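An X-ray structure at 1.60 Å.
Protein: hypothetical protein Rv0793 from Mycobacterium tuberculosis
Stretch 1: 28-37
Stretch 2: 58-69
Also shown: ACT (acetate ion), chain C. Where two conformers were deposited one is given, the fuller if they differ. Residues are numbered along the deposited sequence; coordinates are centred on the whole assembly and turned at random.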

# COMPACT_ATOMS: atom_id res chain seq x y z
N ALA A 28 11.55 -15.03 2.36
CA ALA A 28 12.64 -15.11 3.33
C ALA A 28 12.81 -13.83 4.15
O ALA A 28 13.47 -13.83 5.19
CB ALA A 28 13.94 -15.46 2.64
N MET A 29 12.21 -12.75 3.67
CA MET A 29 12.27 -11.45 4.36
C MET A 29 11.25 -11.36 5.47
O MET A 29 11.39 -10.55 6.38
CB MET A 29 12.01 -10.32 3.36
CG MET A 29 13.17 -10.06 2.39
SD MET A 29 14.60 -9.32 3.21
CE MET A 29 13.99 -7.67 3.53
N ILE A 30 10.19 -12.15 5.37
CA ILE A 30 9.01 -11.95 6.21
C ILE A 30 9.26 -12.19 7.69
O ILE A 30 8.99 -11.31 8.51
CB ILE A 30 7.78 -12.76 5.70
CG1 ILE A 30 7.40 -12.26 4.30
CG2 ILE A 30 6.60 -12.60 6.65
CD1 ILE A 30 6.24 -13.01 3.66
N THR A 31 9.77 -13.36 8.05
CA THR A 31 10.04 -13.64 9.47
C THR A 31 11.02 -12.64 10.14
O THR A 31 10.66 -12.04 11.16
CB THR A 31 10.41 -15.11 9.70
OG1 THR A 31 9.20 -15.88 9.58
CG2 THR A 31 10.99 -15.33 11.08
N PRO A 32 12.24 -12.46 9.58
CA PRO A 32 13.17 -11.51 10.21
C PRO A 32 12.67 -10.06 10.21
O PRO A 32 12.95 -9.34 11.17
CB PRO A 32 14.44 -11.63 9.37
CG PRO A 32 14.02 -12.28 8.08
CD PRO A 32 12.83 -13.11 8.40
N THR A 33 11.92 -9.65 9.18
CA THR A 33 11.41 -8.28 9.18
C THR A 33 10.30 -8.10 10.20
O THR A 33 10.33 -7.13 10.95
CB THR A 33 10.93 -7.81 7.80
OG1 THR A 33 11.99 -8.01 6.84
CG2 THR A 33 10.57 -6.32 7.87
N ARG A 34 9.35 -9.02 10.26
CA ARG A 34 8.29 -8.92 11.27
C ARG A 34 8.87 -8.96 12.69
O ARG A 34 8.28 -8.40 13.60
CB ARG A 34 7.23 -10.01 11.11
CG ARG A 34 6.31 -9.78 9.92
CD ARG A 34 5.27 -10.89 9.82
NE ARG A 34 4.49 -10.77 8.60
CZ ARG A 34 3.75 -11.74 8.07
NH1 ARG A 34 3.67 -12.93 8.65
NH2 ARG A 34 3.08 -11.49 6.95
N ALA A 35 10.02 -9.62 12.84
CA ALA A 35 10.70 -9.74 14.14
C ALA A 35 11.41 -8.47 14.60
O ALA A 35 11.75 -8.34 15.78
CB ALA A 35 11.66 -10.93 14.15
N GLU A 36 11.65 -7.55 13.66
CA GLU A 36 12.23 -6.24 13.99
C GLU A 36 11.38 -5.50 15.02
O GLU A 36 10.16 -5.36 14.84
CB GLU A 36 12.39 -5.38 12.73
CG GLU A 36 13.39 -5.91 11.69
CD GLU A 36 13.32 -5.17 10.35
OE1 GLU A 36 12.73 -4.06 10.28
OE2 GLU A 36 13.85 -5.69 9.34
N ASP A 37 12.03 -5.01 16.08
CA ASP A 37 11.36 -4.25 17.14
C ASP A 37 10.50 -3.14 16.55
O ASP A 37 9.40 -2.87 17.03
CB ASP A 37 12.42 -3.65 18.06
CG ASP A 37 11.84 -3.05 19.32
OD1 ASP A 37 11.48 -3.83 20.23
OD2 ASP A 37 11.75 -1.81 19.40
N ARG A 58 4.89 -1.39 7.38
CA ARG A 58 4.66 -0.30 8.33
C ARG A 58 5.71 -0.38 9.43
O ARG A 58 5.92 -1.44 10.01
CB ARG A 58 3.28 -0.45 8.98
CG ARG A 58 2.08 -0.16 8.10
CD ARG A 58 0.84 -0.37 8.98
NE ARG A 58 -0.43 -0.14 8.31
CZ ARG A 58 -1.20 -1.09 7.81
NH1 ARG A 58 -2.34 -0.78 7.22
NH2 ARG A 58 -0.82 -2.37 7.87
N TYR A 59 6.33 0.77 9.72
CA TYR A 59 7.39 0.89 10.71
C TYR A 59 6.99 1.90 11.76
O TYR A 59 6.29 2.86 11.48
CB TYR A 59 8.73 1.26 10.04
CG TYR A 59 9.14 0.17 9.09
CD1 TYR A 59 9.79 -0.97 9.54
CD2 TYR A 59 8.82 0.26 7.73
CE1 TYR A 59 10.14 -2.01 8.66
CE2 TYR A 59 9.16 -0.78 6.84
CZ TYR A 59 9.81 -1.91 7.33
OH TYR A 59 10.15 -2.93 6.46
N ARG A 60 7.46 1.68 12.98
CA ARG A 60 7.09 2.52 14.11
C ARG A 60 7.70 3.92 14.00
O ARG A 60 7.22 4.86 14.63
CB ARG A 60 7.46 1.84 15.43
CG ARG A 60 6.84 0.44 15.53
CD ARG A 60 6.68 -0.09 16.95
NE ARG A 60 5.52 -0.99 17.00
CZ ARG A 60 5.54 -2.28 16.68
NH1 ARG A 60 6.66 -2.88 16.30
NH2 ARG A 60 4.42 -2.99 16.75
N SER A 61 8.76 4.05 13.20
CA SER A 61 9.46 5.33 13.02
C SER A 61 10.27 5.27 11.74
O SER A 61 10.53 4.18 11.22
CB SER A 61 10.40 5.60 14.20
OG SER A 61 11.52 4.72 14.20
N ARG A 62 10.68 6.43 11.22
CA ARG A 62 11.60 6.45 10.09
C ARG A 62 12.94 5.81 10.47
O ARG A 62 13.57 5.15 9.63
CB ARG A 62 11.81 7.87 9.56
CG ARG A 62 12.88 7.97 8.50
CD ARG A 62 12.53 7.15 7.24
NE ARG A 62 13.71 6.99 6.39
CZ ARG A 62 13.86 7.57 5.19
NH1 ARG A 62 12.89 8.33 4.69
NH2 ARG A 62 14.97 7.37 4.50
N ILE A 63 13.36 6.01 11.72
CA ILE A 63 14.57 5.39 12.25
C ILE A 63 14.50 3.86 12.09
O ILE A 63 15.47 3.24 11.70
CB ILE A 63 14.80 5.77 13.72
CG1 ILE A 63 15.14 7.26 13.81
CG2 ILE A 63 15.89 4.94 14.37
CD1 ILE A 63 14.69 7.89 15.11
N ALA A 64 13.33 3.30 12.38
CA ALA A 64 13.11 1.85 12.25
C ALA A 64 13.24 1.38 10.81
O ALA A 64 13.74 0.28 10.57
CB ALA A 64 11.74 1.46 12.82
N LEU A 65 12.76 2.19 9.87
CA LEU A 65 12.92 1.89 8.44
C LEU A 65 14.40 1.92 8.07
O LEU A 65 14.86 1.10 7.29
CB LEU A 65 12.12 2.88 7.58
CG LEU A 65 12.31 2.77 6.07
CD1 LEU A 65 11.91 1.37 5.64
CD2 LEU A 65 11.49 3.84 5.35
N ASP A 66 15.14 2.88 8.61
CA ASP A 66 16.56 2.94 8.34
C ASP A 66 17.26 1.70 8.89
O ASP A 66 18.12 1.13 8.23
CB ASP A 66 17.15 4.23 8.92
CG ASP A 66 16.61 5.46 8.22
OD1 ASP A 66 16.10 5.33 7.09
OD2 ASP A 66 16.67 6.57 8.81
N GLU A 67 16.86 1.27 10.08
CA GLU A 67 17.41 0.02 10.66
C GLU A 67 17.12 -1.18 9.75
O GLU A 67 17.98 -2.03 9.54
CB GLU A 67 16.87 -0.20 12.07
CG GLU A 67 17.23 0.88 13.09
CD GLU A 67 18.63 0.74 13.68
OE1 GLU A 67 18.90 1.43 14.69
OE2 GLU A 67 19.45 -0.05 13.16
N HIS A 68 15.91 -1.22 9.20
CA HIS A 68 15.50 -2.31 8.31
C HIS A 68 16.41 -2.36 7.09
O HIS A 68 16.86 -3.43 6.67
CB HIS A 68 14.04 -2.10 7.90
CG HIS A 68 13.57 -3.03 6.83
ND1 HIS A 68 13.52 -4.40 7.00
CD2 HIS A 68 13.12 -2.79 5.57
CE1 HIS A 68 13.06 -4.96 5.90
NE2 HIS A 68 12.80 -4.01 5.02
N ARG A 69 16.65 -1.19 6.52
CA ARG A 69 17.44 -1.06 5.30
C ARG A 69 18.92 -1.36 5.50
O ARG A 69 19.66 -1.48 4.52
CB ARG A 69 17.24 0.33 4.71
CG ARG A 69 15.88 0.51 4.09
CD ARG A 69 15.66 1.96 3.72
NE ARG A 69 14.51 2.09 2.84
CZ ARG A 69 14.03 3.23 2.38
NH1 ARG A 69 14.58 4.39 2.72
NH2 ARG A 69 12.98 3.21 1.57
C ACT C . 11.67 -4.70 1.48
O ACT C . 11.70 -4.97 2.70
OXT ACT C . 11.42 -3.50 1.17
CH3 ACT C . 11.92 -5.75 0.45
O HOH W 1 12.59 -1.91 11.83

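The contact joins the end of one helix and the residues that follow it to a short strand end, a turn and a second helix. It is small, burying 280 Å² summed over both sides, and much of it gathers around the imidazole of His 68, which has the largest covered area of any residue here, 74 Å².

Along stretch 1 the first residue to take part is Met 29. Its CA-to-CB bond points toward the other stretch, and with chi1, chi2 and chi3 all in m the side chain folds so that its terminal methyl reaches the histidine: CE of Met 29 lies 3.7 Å from CE1 of His 68, a van der Waals distance. The approach to the ring is oblique. The same methyl carbon, Met 29 CE, is 3.6 Å from O of the acetate, so it packs beside both partners of the bond from His 68 to that ion.

One turn later comes Thr 33, also directed toward stretch 2. Its hydroxyl donates to the backbone of its own helix, with OG1 of Thr 33 2.7 Å from O of Met 29, an oxygen that also accepts from the Thr 33 backbone N at 3.0 Å. Chi1 is -54° (m), and Thr 33 OG1 also lies 3.4 Å from His 68 CE1, near the plane of the ring. The methyl carbon, Thr 33 CG2, touches both aromatic side chains, 3.5 Å from CE1 of His 68 and 3.7 Å from OH of Tyr 59, the latter at the edge of the tyrosine ring. The CA-to-CB bond of Tyr 59 points sideways, and it is the far end of the side chain that makes the approach.

Glu 36, just beyond the helix, provides the strongest link. Its CA-to-CB bond points toward stretch 2, and with chi1 in m and chi2 in t the carboxylate reaches His 68, where ND1 of His 68 donates to OE2 of Glu 36 at 2.7 Å with an N-H...acceptor angle of 166°, short and nearly linear. OE2 lies near the imidazole plane, as a donor in that plane requires. On the other nitrogen, NE2 of His 68 donates to O of the acetate at 2.7 Å and 160°. Both ring nitrogens therefore act as donors, which implies a doubly protonated, positively charged imidazole between two carboxylates. The acetate probably came from the crystallisation liquor. The second carboxylate oxygen, Glu 36 OE1, sits 3.7 Å from CE1 of Tyr 59, at the ring edge, and accepts from water 1 at 2.7 Å. That water also donates to O of Ala 64 at 2.8 Å, bridging a gap of 4.5 Å between Glu 36 OE1 and Ala 64 O, two acceptors that could not bond directly.

Asp 37 closes the contact through its backbone. NH1 of Arg 60 donates to O of Asp 37 at 2.8 Å, but the angle of 128° makes this bond weak despite its length. The Asp 37 side chain, whose CA-to-CB bond points sideways, makes no contact with stretch 2.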